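Local coordinates for protein B-agarase (Saccharophagus degradans, PDB 4BQ2) that hydrolyses the beta-glycosidic linkages of agarose as a family 50 exo-beta-agarase, probably releasing short products from chain ends, at residues A[292-297]-A[321-326]; A[356-361]-A[374-379]; A[41-46]-A[179-184]; A[49-54]-A[172-177]. One frame throughout, in Å; residues are numbered along the deposited sequence.

Interaction 1: A[292-297]-A[321-326]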
loop_
_atom_site.group_PDB
_atom_site.type_symbol
_atom_site.label_atom_id
_atom_site.label_comp_id
_atom_site.label_asym_id
_atom_site.label_seq_id
_atom_site.Cartn_x
_atom_site.Cartn_y
_atom_site.Cartn_z
ATOM N N SER A 292 -11.935 1.599 11.284
ATOM C CA SER A 292 -12.597 0.802 10.248
ATOM C C SER A 292 -11.760 -0.389 9.784
ATOM O O SER A 292 -12.298 -1.400 9.337
ATOM C CB SER A 292 -12.847 1.681 8.985
ATOM O OG SER A 292 -13.623 2.819 9.301
ATOM N N ASN A 293 -10.449 -0.219 9.821
ATOM C CA ASN A 293 -9.537 -1.193 9.196
ATOM C C ASN A 293 -8.772 -2.033 10.213
ATOM O O ASN A 293 -7.780 -2.707 9.857
ATOM C CB ASN A 293 -8.574 -0.497 8.231
ATOM C CG ASN A 293 -9.291 0.139 7.070
ATOM O OD1 ASN A 293 -9.774 -0.552 6.141
ATOM N ND2 ASN A 293 -9.361 1.451 7.088
ATOM N N SER A 294 -9.240 -1.980 11.467
ATOM C CA SER A 294 -8.531 -2.584 12.594
ATOM C C SER A 294 -9.119 -3.923 13.008
ATOM O O SER A 294 -8.685 -4.497 14.010
ATOM C CB SER A 294 -8.478 -1.625 13.801
ATOM O OG SER A 294 -9.752 -1.485 14.431
ATOM N N SER A 295 -10.122 -4.413 12.278
ATOM C CA SER A 295 -10.702 -5.717 12.608
ATOM C C SER A 295 -10.125 -6.816 11.726
ATOM O O SER A 295 -9.659 -6.534 10.614
ATOM C CB SER A 295 -12.236 -5.677 12.510
ATOM O OG SER A 295 -12.672 -5.750 11.148
ATOM N N THR A 296 -10.157 -8.058 12.236
ATOM C CA THR A 296 -9.608 -9.253 11.562
ATOM C C THR A 296 -10.660 -10.364 11.569
ATOM O O THR A 296 -11.387 -10.488 12.561
ATOM C CB THR A 296 -8.289 -9.725 12.235
ATOM O OG1 THR A 296 -7.672 -10.752 11.448
ATOM C CG2 THR A 296 -8.465 -10.157 13.749
ATOM N N MET A 297 -10.782 -11.136 10.473
ATOM C CA MET A 297 -11.838 -12.154 10.394
ATOM C C MET A 297 -11.647 -13.248 11.463
ATOM O O MET A 297 -10.560 -13.822 11.570
ATOM C CB MET A 297 -11.936 -12.781 8.978
ATOM C CG MET A 297 -12.351 -11.846 7.831
ATOM S SD MET A 297 -13.934 -11.002 8.048
ATOM C CE MET A 297 -14.361 -10.703 6.338
ATOM N N LYS A 321 -16.437 1.578 6.000
ATOM C CA LYS A 321 -17.565 1.767 6.914
ATOM C C LYS A 321 -17.116 1.758 8.363
ATOM O O LYS A 321 -16.058 1.233 8.690
ATOM C CB LYS A 321 -18.658 0.706 6.690
ATOM C CG LYS A 321 -19.308 0.824 5.311
ATOM C CD LYS A 321 -20.341 1.934 5.267
ATOM C CE LYS A 321 -21.664 1.499 5.913
ATOM N NZ LYS A 321 -22.642 2.626 5.921
ATOM N N GLY A 322 -17.917 2.355 9.234
ATOM C CA GLY A 322 -17.650 2.222 10.673
ATOM C C GLY A 322 -17.673 0.743 11.039
ATOM O O GLY A 322 -18.245 -0.072 10.289
ATOM N N LEU A 323 -17.057 0.394 12.169
ATOM C CA LEU A 323 -17.223 -0.955 12.755
ATOM C C LEU A 323 -18.718 -1.217 13.063
ATOM O O LEU A 323 -19.393 -0.378 13.671
ATOM C CB LEU A 323 -16.351 -1.147 14.005
ATOM C CG LEU A 323 -14.817 -1.148 13.819
ATOM C CD1 LEU A 323 -14.091 -1.444 15.132
ATOM C CD2 LEU A 323 -14.379 -2.143 12.748
ATOM N N MET A 324 -19.232 -2.361 12.611
ATOM C CA MET A 324 -20.671 -2.636 12.721
ATOM C C MET A 324 -21.042 -3.168 14.110
ATOM O O MET A 324 -20.480 -4.167 14.565
ATOM C CB MET A 324 -21.116 -3.627 11.642
ATOM C CG MET A 324 -22.623 -3.858 11.622
ATOM S SD MET A 324 -23.162 -5.180 10.516
ATOM C CE MET A 324 -22.874 -4.468 8.907
ATOM N N ALA A 325 -21.995 -2.512 14.765
ATOM C CA ALA A 325 -22.448 -2.956 16.086
ATOM C C ALA A 325 -23.195 -4.274 15.919
ATOM O O ALA A 325 -24.261 -4.320 15.319
ATOM C CB ALA A 325 -23.338 -1.904 16.747
ATOM N N VAL A 326 -22.613 -5.348 16.438
ATOM C CA VAL A 326 -23.202 -6.682 16.313
ATOM C C VAL A 326 -24.265 -6.892 17.410
ATOM O O VAL A 326 -23.953 -6.780 18.601
ATOM C CB VAL A 326 -22.118 -7.773 16.385
ATOM C CG1 VAL A 326 -22.750 -9.143 16.491
ATOM C CG2 VAL A 326 -21.191 -7.697 15.167
#
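Ser292 and Gly322 mark the nearest approach of two backbones, neither regular there, their CA atoms 5.3 Å apart, and around them the 292-297 and 321-326 segments meet without any strand pairing. A single hydrogen bond joins them: Ser292 OG donates to Lys321 O at 3.0 Å. The hydroxyl stands beside its own backbone N (chi1 -58°) and reaches the carbonyl from above its plane, 55° out of it, so the bond does not use a lone pair direction. The same oxygen, Lys321 O, also accepts from Arg362, whose guanidinium further binds Ser292 O and Gly322 O and thereby ties both backbones together. The apolar half of the contact belongs to Leu323. Its CD2 branch lies 4.1 Å from Ser292 O and equally far from Ser295 CB, while CD1 comes only loosely up to the hydroxyl of Ser294. CB of Lys321 points away from the 292-297 segment, and its NZ forms a salt bridge with Asp314. Leu323 also packs on Asn360 of strand 359-362, and that asparagine bonds both Ser295 OG and Met324 N. The contact thus sets the loop that precedes helix 328-332 against the residues leading into strand 296-301, with the hairpin strand 359-362 alongside.

Interaction 2: A[356-361]-A[374-379]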
loop_
_atom_site.group_PDB
_atom_site.type_symbol
_atom_site.label_atom_id
_atom_site.label_comp_id
_atom_site.label_asym_id
_atom_site.label_seq_id
_atom_site.Cartn_x
_atom_site.Cartn_y
_atom_site.Cartn_z
ATOM N N ALA A 356 -17.133 -7.357 24.394
ATOM C CA ALA A 356 -17.885 -7.887 23.251
ATOM C C ALA A 356 -18.345 -6.813 22.259
ATOM O O ALA A 356 -18.686 -7.117 21.113
ATOM C CB ALA A 356 -19.059 -8.753 23.705
ATOM N N ASN A 357 -18.317 -5.549 22.652
ATOM C CA ASN A 357 -18.698 -4.515 21.688
ATOM C C ASN A 357 -17.621 -4.278 20.604
ATOM O O ASN A 357 -17.809 -3.462 19.695
ATOM C CB ASN A 357 -19.080 -3.217 22.392
ATOM C CG ASN A 357 -17.943 -2.649 23.201
ATOM O OD1 ASN A 357 -17.496 -3.245 24.193
ATOM N ND2 ASN A 357 -17.437 -1.502 22.762
ATOM N N HIS A 358 -16.504 -4.993 20.677
ATOM C CA HIS A 358 -15.431 -4.754 19.726
ATOM C C HIS A 358 -15.491 -5.728 18.548
ATOM O O HIS A 358 -14.614 -5.730 17.689
ATOM C CB HIS A 358 -14.061 -4.655 20.430
ATOM C CG HIS A 358 -14.030 -3.606 21.506
ATOM N ND1 HIS A 358 -13.902 -2.260 21.231
ATOM C CD2 HIS A 358 -14.170 -3.700 22.850
ATOM C CE1 HIS A 358 -13.942 -1.574 22.359
ATOM N NE2 HIS A 358 -14.105 -2.424 23.358
ATOM N N TYR A 359 -16.546 -6.542 18.518
ATOM C CA TYR A 359 -16.888 -7.326 17.338
ATOM C C TYR A 359 -17.322 -6.421 16.182
ATOM O O TYR A 359 -17.847 -5.323 16.393
ATOM C CB TYR A 359 -17.982 -8.338 17.648
ATOM C CG TYR A 359 -17.470 -9.584 18.345
ATOM C CD1 TYR A 359 -16.642 -10.489 17.676
ATOM C CD2 TYR A 359 -17.835 -9.876 19.672
ATOM C CE1 TYR A 359 -16.172 -11.633 18.312
ATOM C CE2 TYR A 359 -17.365 -11.015 20.305
ATOM C CZ TYR A 359 -16.543 -11.890 19.615
ATOM O OH TYR A 359 -16.073 -13.025 20.253
ATOM N N ASN A 360 -17.078 -6.903 14.971
ATOM C CA ASN A 360 -17.400 -6.207 13.732
ATOM C C ASN A 360 -18.023 -7.251 12.807
ATOM O O ASN A 360 -17.879 -8.474 13.037
ATOM C CB ASN A 360 -16.107 -5.627 13.121
ATOM C CG ASN A 360 -16.341 -4.888 11.799
ATOM O OD1 ASN A 360 -17.388 -4.276 11.583
ATOM N ND2 ASN A 360 -15.350 -4.934 10.915
ATOM N N TYR A 361 -18.737 -6.788 11.788
ATOM C CA TYR A 361 -19.166 -7.677 10.713
ATOM C C TYR A 361 -18.924 -7.001 9.365
ATOM O O TYR A 361 -19.372 -5.872 9.146
ATOM C CB TYR A 361 -20.638 -8.071 10.850
ATOM C CG TYR A 361 -21.005 -9.174 9.882
ATOM C CD1 TYR A 361 -20.839 -10.521 10.235
ATOM C CD2 TYR A 361 -21.470 -8.881 8.591
ATOM C CE1 TYR A 361 -21.151 -11.532 9.338
ATOM C CE2 TYR A 361 -21.778 -9.901 7.687
ATOM C CZ TYR A 361 -21.606 -11.223 8.070
ATOM O OH TYR A 361 -21.899 -12.243 7.179
ATOM N N GLU A 374 -17.849 -12.383 10.646
ATOM C CA GLU A 374 -17.562 -11.722 11.898
ATOM C C GLU A 374 -16.065 -11.376 11.939
ATOM O O GLU A 374 -15.208 -12.113 11.421
ATOM C CB GLU A 374 -17.983 -12.620 13.068
ATOM C CG GLU A 374 -17.560 -12.120 14.447
ATOM C CD GLU A 374 -17.664 -13.204 15.505
ATOM O OE1 GLU A 374 -16.675 -13.966 15.683
ATOM O OE2 GLU A 374 -18.731 -13.284 16.159
ATOM N N ALA A 375 -15.769 -10.201 12.491
ATOM C CA ALA A 375 -14.396 -9.770 12.688
ATOM C C ALA A 375 -14.256 -9.208 14.116
ATOM O O ALA A 375 -15.266 -8.929 14.776
ATOM C CB ALA A 375 -14.008 -8.760 11.608
ATOM N N TYR A 376 -13.037 -9.114 14.632
ATOM C CA TYR A 376 -12.848 -8.526 15.953
ATOM C C TYR A 376 -11.719 -7.521 15.882
ATOM O O TYR A 376 -10.711 -7.761 15.211
ATOM C CB TYR A 376 -12.567 -9.597 17.029
ATOM C CG TYR A 376 -12.568 -9.072 18.467
ATOM C CD1 TYR A 376 -13.769 -8.858 19.136
ATOM C CD2 TYR A 376 -11.375 -8.794 19.139
ATOM C CE1 TYR A 376 -13.802 -8.390 20.443
ATOM C CE2 TYR A 376 -11.388 -8.313 20.448
ATOM C CZ TYR A 376 -12.620 -8.125 21.098
ATOM O OH TYR A 376 -12.690 -7.648 22.395
ATOM N N SER A 377 -11.920 -6.370 16.522
ATOM C CA SER A 377 -10.882 -5.348 16.612
ATOM C C SER A 377 -10.203 -5.385 17.977
ATOM O O SER A 377 -10.714 -4.825 18.962
ATOM C CB SER A 377 -11.453 -3.936 16.336
ATOM O OG SER A 377 -10.388 -2.997 16.493
ATOM N N PHE A 378 -9.054 -6.047 18.035
ATOM C CA PHE A 378 -8.249 -6.062 19.249
ATOM C C PHE A 378 -7.765 -4.649 19.638
ATOM O O PHE A 378 -7.745 -4.298 20.826
ATOM C CB PHE A 378 -7.085 -7.035 19.107
ATOM C CG PHE A 378 -7.517 -8.471 19.143
ATOM C CD1 PHE A 378 -7.714 -9.121 20.371
ATOM C CD2 PHE A 378 -7.746 -9.173 17.958
ATOM C CE1 PHE A 378 -8.134 -10.457 20.392
ATOM C CE2 PHE A 378 -8.156 -10.500 17.986
ATOM C CZ PHE A 378 -8.353 -11.132 19.199
ATOM N N TYR A 379 -7.395 -3.849 18.643
ATOM C CA TYR A 379 -6.995 -2.445 18.909
ATOM C C TYR A 379 -8.118 -1.684 19.642
ATOM O O TYR A 379 -7.884 -1.035 20.663
ATOM C CB TYR A 379 -6.597 -1.728 17.594
ATOM C CG TYR A 379 -6.103 -0.307 17.779
ATOM C CD1 TYR A 379 -4.778 -0.044 18.087
ATOM C CD2 TYR A 379 -6.972 0.780 17.641
ATOM C CE1 TYR A 379 -4.319 1.255 18.260
ATOM C CE2 TYR A 379 -6.523 2.088 17.816
ATOM C CZ TYR A 379 -5.195 2.312 18.130
ATOM O OH TYR A 379 -4.756 3.604 18.301
#
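Tyr376 presents the edge of its ring to a face of Tyr359, a T-shaped pair with centroids 5.0 Å apart and planes at 70°. The closest atom, Tyr376 CD1, sits 3.6 Å from Tyr359 CD1 and above the rim of that ring rather than its centre. Tyr359 also meets the carboxylate of Glu374, whose CD lies 3.5 Å from Tyr359 CE1, the two planes 34° apart. With CG of Glu374 anti to the backbone N (chi1 172°) and the chain extended, the carboxylate is carried along the ring to Arg334, Thr298 and Tyr302, which bind its two oxygens. Next along the same edge, Tyr376 CE1 packs 3.7 Å from His358 CB. Beneath these side chains the backbones pair as an antiparallel hairpin. Asn360 and Ala375 form the hydrogen-bonded pair, with Asn360 N to Ala375 O at 2.7 Å, and their side chains lie on the face turned away from the tyrosines. Ser377 N adds a bond to His358 O at 3.0 Å, and Ser377 is also the N-cap of helix 378-387. Strand 359-362 is an edge strand of a four-stranded antiparallel sheet; strand 373-376 separates it from strand 296-301, and helix 378-387 packs on His358 and Tyr376.

Interaction 3: A[41-46]-A[179-184]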
loop_
_atom_site.group_PDB
_atom_site.type_symbol
_atom_site.label_atom_id
_atom_site.label_comp_id
_atom_site.label_asym_id
_atom_site.label_seq_id
_atom_site.Cartn_x
_atom_site.Cartn_y
_atom_site.Cartn_z
ATOM N N LYS A 41 30.450 -10.937 -3.434
ATOM C CA LYS A 41 30.276 -9.586 -2.954
ATOM C C LYS A 41 29.580 -8.775 -4.052
ATOM O O LYS A 41 30.091 -8.667 -5.166
ATOM C CB LYS A 41 31.617 -8.945 -2.590
ATOM C CG LYS A 41 31.445 -7.513 -2.086
ATOM C CD LYS A 41 32.767 -6.826 -1.848
ATOM C CE LYS A 41 32.494 -5.401 -1.385
ATOM N NZ LYS A 41 33.668 -4.831 -0.663
ATOM N N LEU A 42 28.397 -8.244 -3.747
ATOM C CA LEU A 42 27.596 -7.575 -4.781
ATOM C C LEU A 42 27.452 -6.108 -4.389
ATOM O O LEU A 42 26.748 -5.789 -3.422
ATOM C CB LEU A 42 26.249 -8.277 -4.961
ATOM C CG LEU A 42 25.299 -7.685 -6.021
ATOM C CD1 LEU A 42 25.858 -7.906 -7.438
ATOM C CD2 LEU A 42 23.887 -8.254 -5.905
ATOM N N ALA A 43 28.138 -5.218 -5.117
ATOM C CA ALA A 43 28.144 -3.818 -4.764
ATOM C C ALA A 43 27.288 -3.070 -5.802
ATOM O O ALA A 43 27.692 -2.932 -6.965
ATOM C CB ALA A 43 29.569 -3.284 -4.691
ATOM N N MET A 44 26.077 -2.680 -5.374
ATOM C CA MET A 44 25.053 -2.086 -6.249
ATOM C C MET A 44 25.183 -0.579 -6.241
ATOM O O MET A 44 25.343 0.050 -5.192
ATOM C CB MET A 44 23.626 -2.525 -5.815
ATOM C CG MET A 44 23.344 -4.019 -6.085
ATOM S SD MET A 44 22.078 -4.770 -5.034
ATOM C CE MET A 44 23.008 -4.949 -3.528
ATOM N N GLN A 45 25.138 -0.002 -7.433
ATOM C CA GLN A 45 25.143 1.428 -7.612
ATOM C C GLN A 45 23.680 1.901 -7.547
ATOM O O GLN A 45 23.127 2.462 -8.510
ATOM C CB GLN A 45 25.839 1.770 -8.939
ATOM C CG GLN A 45 27.367 1.566 -8.898
ATOM C CD GLN A 45 27.814 0.104 -8.974
ATOM O OE1 GLN A 45 27.578 -0.603 -9.976
ATOM N NE2 GLN A 45 28.468 -0.353 -7.925
ATOM N N SER A 46 23.054 1.663 -6.388
ATOM C CA SER A 46 21.623 1.881 -6.222
ATOM C C SER A 46 21.334 3.309 -5.766
ATOM O O SER A 46 20.178 3.697 -5.683
ATOM C CB SER A 46 21.041 0.829 -5.237
ATOM O OG SER A 46 21.852 0.738 -4.065
ATOM N N ASP A 179 23.746 3.533 -2.106
ATOM C CA ASP A 179 24.386 2.312 -2.588
ATOM C C ASP A 179 24.251 1.250 -1.506
ATOM O O ASP A 179 24.460 1.550 -0.342
ATOM C CB ASP A 179 25.886 2.558 -2.832
ATOM C CG ASP A 179 26.141 3.424 -4.068
ATOM O OD1 ASP A 179 25.219 3.567 -4.899
ATOM O OD2 ASP A 179 27.274 3.917 -4.211
ATOM N N LYS A 180 23.875 0.043 -1.913
ATOM C CA LYS A 180 23.722 -1.121 -1.048
ATOM C C LYS A 180 24.795 -2.170 -1.458
ATOM O O LYS A 180 25.092 -2.350 -2.635
ATOM C CB LYS A 180 22.316 -1.754 -1.194
ATOM C CG LYS A 180 21.129 -0.829 -0.869
ATOM C CD LYS A 180 21.309 -0.150 0.485
ATOM C CE LYS A 180 20.166 0.826 0.864
ATOM N NZ LYS A 180 18.849 0.105 0.963
ATOM N N THR A 181 25.366 -2.863 -0.488
ATOM C CA THR A 181 26.364 -3.922 -0.782
ATOM C C THR A 181 26.039 -5.151 0.082
ATOM O O THR A 181 25.811 -5.008 1.291
ATOM C CB THR A 181 27.798 -3.440 -0.466
ATOM O OG1 THR A 181 28.075 -2.248 -1.211
ATOM C CG2 THR A 181 28.875 -4.539 -0.812
ATOM N N VAL A 182 26.007 -6.329 -0.539
ATOM C CA VAL A 182 25.750 -7.553 0.187
ATOM C C VAL A 182 26.843 -8.574 -0.118
ATOM O O VAL A 182 27.579 -8.428 -1.106
ATOM C CB VAL A 182 24.377 -8.163 -0.181
ATOM C CG1 VAL A 182 23.244 -7.207 0.214
ATOM C CG2 VAL A 182 24.323 -8.543 -1.671
ATOM N N ILE A 183 26.931 -9.601 0.743
ATOM C CA ILE A 183 27.676 -10.812 0.418
ATOM C C ILE A 183 26.640 -11.915 0.365
ATOM O O ILE A 183 25.806 -12.029 1.265
ATOM C CB ILE A 183 28.724 -11.208 1.490
ATOM C CG1 ILE A 183 29.594 -10.029 1.893
ATOM C CG2 ILE A 183 29.602 -12.357 1.003
ATOM C CD1 ILE A 183 30.348 -9.408 0.745
ATOM N N ILE A 184 26.701 -12.725 -0.680
ATOM C CA ILE A 184 25.788 -13.837 -0.910
ATOM C C ILE A 184 26.636 -15.115 -0.956
ATOM O O ILE A 184 27.713 -15.126 -1.556
ATOM C CB ILE A 184 25.037 -13.668 -2.242
ATOM C CG1 ILE A 184 24.138 -12.392 -2.225
ATOM C CG2 ILE A 184 24.215 -14.916 -2.573
ATOM C CD1 ILE A 184 23.629 -11.986 -3.601
HETATM O O HOH W 1 27.364 -0.570 -3.391
#
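Lys41 runs extended over the neighbouring strand. Its CB lies 3.6 Å from the CD1 methyl of Ile183, and Lys41 CG rests on the same Ile183 CD1 at 3.6 Å. CD continues the chain, CE passes 3.8 Å from Thr181 CG2, and NZ carries on beyond it. Three torsions near 180° and a last one of 159° keep the chain straight enough to span both methyls. Ala43 completes this face beside Thr181. The opposite face holds Leu42, whose CB packs 3.8 Å from Val182 CG2, and Met44, whose bent end brings CE to within 3.4 Å of Lys180 O.

Between the faces runs an antiparallel ladder. Leu42 and Val182 form a hydrogen-bonded pair in which Leu42 N reaches Val182 O at 2.8 Å. Beyond it Met44 N donates to Lys180 O, and a water hydrogen-bonded to Met44 O, Lys180 O and Thr181 OG1 bridges the strands at the end of the ladder. There the chain bends at Gln45, the centre of an inverse gamma turn, and Ser46 OG, also hydrogen-bonded to His178 O, receives a weak bond from Lys180 N.

In this CBM-like domain the Leu42 face is mainly apolar and meets strands 51-56, 84-92 and 166-174, but it also carries Lys180, whose buried charge is answered by a salt bridge to Glu631 and a bond to Ser83 O. The other face mixes Ile183 with Lys41 and Thr181.

Interaction 4: A[49-54]-A[172-177]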
loop_
_atom_site.group_PDB
_atom_site.type_symbol
_atom_site.label_atom_id
_atom_site.label_comp_id
_atom_site.label_asym_id
_atom_site.label_seq_id
_atom_site.Cartn_x
_atom_site.Cartn_y
_atom_site.Cartn_z
ATOM N N HIS A 49 21.133 4.515 -9.673
ATOM C CA HIS A 49 20.327 3.687 -10.566
ATOM C C HIS A 49 19.168 3.037 -9.797
ATOM O O HIS A 49 19.346 2.511 -8.688
ATOM C CB HIS A 49 21.195 2.607 -11.217
ATOM C CG HIS A 49 22.277 3.163 -12.101
ATOM N ND1 HIS A 49 23.578 3.335 -11.679
ATOM C CD2 HIS A 49 22.245 3.576 -13.390
ATOM C CE1 HIS A 49 24.306 3.832 -12.670
ATOM N NE2 HIS A 49 23.521 3.983 -13.720
ATOM N N SER A 50 17.987 3.053 -10.408
ATOM C CA SER A 50 16.765 2.709 -9.714
ATOM C C SER A 50 16.501 1.201 -9.709
ATOM O O SER A 50 15.650 0.712 -8.943
ATOM C CB SER A 50 15.577 3.471 -10.334
ATOM O OG SER A 50 15.323 2.957 -11.609
ATOM N N TYR A 51 17.205 0.459 -10.559
ATOM C CA TYR A 51 17.098 -0.991 -10.568
ATOM C C TYR A 51 18.491 -1.568 -10.629
ATOM O O TYR A 51 19.198 -1.347 -11.608
ATOM C CB TYR A 51 16.259 -1.514 -11.753
ATOM C CG TYR A 51 15.943 -2.989 -11.612
ATOM C CD1 TYR A 51 16.860 -3.941 -12.020
ATOM C CD2 TYR A 51 14.741 -3.427 -11.045
ATOM C CE1 TYR A 51 16.612 -5.289 -11.875
ATOM C CE2 TYR A 51 14.466 -4.789 -10.908
ATOM C CZ TYR A 51 15.430 -5.711 -11.331
ATOM O OH TYR A 51 15.254 -7.058 -11.224
ATOM N N THR A 52 18.883 -2.317 -9.595
ATOM C CA THR A 52 20.239 -2.864 -9.509
ATOM C C THR A 52 20.158 -4.312 -8.980
ATOM O O THR A 52 19.129 -4.711 -8.407
ATOM C CB THR A 52 21.103 -2.009 -8.558
ATOM O OG1 THR A 52 20.598 -2.122 -7.216
ATOM C CG2 THR A 52 21.066 -0.527 -8.970
ATOM N N GLY A 53 21.216 -5.096 -9.181
ATOM C CA GLY A 53 21.257 -6.452 -8.630
ATOM C C GLY A 53 21.908 -7.480 -9.545
ATOM O O GLY A 53 22.803 -7.149 -10.353
ATOM N N LEU A 54 21.460 -8.728 -9.400
ATOM C CA LEU A 54 21.939 -9.831 -10.238
ATOM C C LEU A 54 20.777 -10.678 -10.748
ATOM O O LEU A 54 19.645 -10.652 -10.208
ATOM C CB LEU A 54 22.965 -10.720 -9.483
ATOM C CG LEU A 54 22.470 -11.435 -8.205
ATOM C CD1 LEU A 54 21.681 -12.700 -8.539
ATOM C CD2 LEU A 54 23.643 -11.827 -7.312
ATOM N N SER A 172 17.209 -8.152 -6.537
ATOM C CA SER A 172 17.338 -6.755 -6.912
ATOM C C SER A 172 17.103 -5.788 -5.764
ATOM O O SER A 172 16.344 -6.075 -4.838
ATOM C CB SER A 172 16.410 -6.377 -8.073
ATOM O OG SER A 172 15.026 -6.691 -7.814
ATOM N N VAL A 173 17.727 -4.622 -5.902
ATOM C CA VAL A 173 17.514 -3.474 -5.042
ATOM C C VAL A 173 16.904 -2.348 -5.884
ATOM O O VAL A 173 17.494 -1.955 -6.903
ATOM C CB VAL A 173 18.849 -3.061 -4.420
ATOM C CG1 VAL A 173 18.809 -1.641 -3.875
ATOM C CG2 VAL A 173 19.269 -4.050 -3.332
ATOM N N GLN A 174 15.757 -1.812 -5.447
ATOM C CA GLN A 174 14.914 -0.922 -6.269
ATOM C C GLN A 174 14.674 0.433 -5.602
ATOM O O GLN A 174 14.364 0.484 -4.403
ATOM C CB GLN A 174 13.577 -1.617 -6.545
ATOM C CG GLN A 174 13.763 -2.926 -7.296
ATOM C CD GLN A 174 12.488 -3.714 -7.545
ATOM O OE1 GLN A 174 11.357 -3.196 -7.488
ATOM N NE2 GLN A 174 12.669 -4.991 -7.820
ATOM N N SER A 175 14.828 1.526 -6.364
ATOM C CA SER A 175 14.585 2.872 -5.879
ATOM C C SER A 175 15.171 3.161 -4.497
ATOM O O SER A 175 14.494 3.705 -3.629
ATOM C CB SER A 175 13.076 3.177 -5.873
ATOM O OG SER A 175 12.598 3.220 -7.218
ATOM N N ALA A 176 16.424 2.772 -4.288
ATOM C CA ALA A 176 17.149 3.081 -3.080
ATOM C C ALA A 176 17.614 4.545 -3.059
ATOM O O ALA A 176 17.634 5.230 -4.119
ATOM C CB ALA A 176 18.344 2.136 -2.951
ATOM N N MET A 177 17.968 5.028 -1.868
ATOM C CA MET A 177 18.575 6.353 -1.704
ATOM C C MET A 177 20.060 6.258 -1.476
ATOM O O MET A 177 20.734 7.281 -1.441
ATOM C CB MET A 177 17.946 7.090 -0.536
ATOM C CG MET A 177 16.440 7.324 -0.686
ATOM S SD MET A 177 16.053 8.577 -1.936
ATOM C CE MET A 177 15.525 7.554 -3.283
HETATM O O HOH W 2 18.012 0.985 -6.444
#
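Tyr51 lies side by side with Gln174, ring and amide planes 31° apart, and its CE2 comes 3.6 Å from Gln174 NE2. The first torsion of Tyr51 (chi1 -170°) swings the ring away from its backbone N and along the facing strand, until its OH stands 3.4 Å from Ser172 CB. Gln174 is held in this posture from its own strand: NE2 donates to Ser172 OG at 2.9 Å, and the acceptor lies within the amide plane. The amide thus links the ring to Ser172.

On the other face of the sheet, Thr52 meets Val173. Thr52 OG1 donates to Val173 O at 3.1 Å, and the backbone N of Thr52 donates to the same oxygen from the opposite face of the carbonyl plane. A water adds a further bond to it and also joins His49 O and Ala176 N, so this buried carbonyl is well satisfied. The return bond, Val173 N to Thr52 O at 2.9 Å, completes the antiparallel hydrogen-bonded pair, and Ser175 N continues the ladder to Ser50 O at 2.8 Å. Gly53 faces Ser172 with their CA atoms 4.3 Å apart, at backbone angles that suit a residue without a side chain.

Strand 51-56 pairs with strand 17-20 on its other side, and strand 166-174 pairs with strand 84-92. Tyr51 touches Leu20 of the former, while Ser172 and Gln174 pack on Tyr87 of the latter; Thr52 and Val173 turn instead toward Met44 of strand 36-44.

Overall arrangement
The four contacts form two groups on opposite sides of the chain's centre. Interactions 3 and 4, with centres about 10 Å apart, belong to the N-terminal CBM-like domain; 49-54/172-177 is nested within the loop closed by 41-46/179-184, and Met44 and Ser46 pack against Thr52 and Val173 to join the two strand pairs. Interactions 1 and 2 come later in the chain, one after the other, with centres about 6 Å apart. They meet around the sheet containing strands 296-301 and 373-376, where Ser294 and Ser295 probably hydrogen-bond to Ser377 and Asn360. Centres of the two groups lie about 38 to 45 Å apart and nearest atoms about 25 Å or more, in separate parts of the fold.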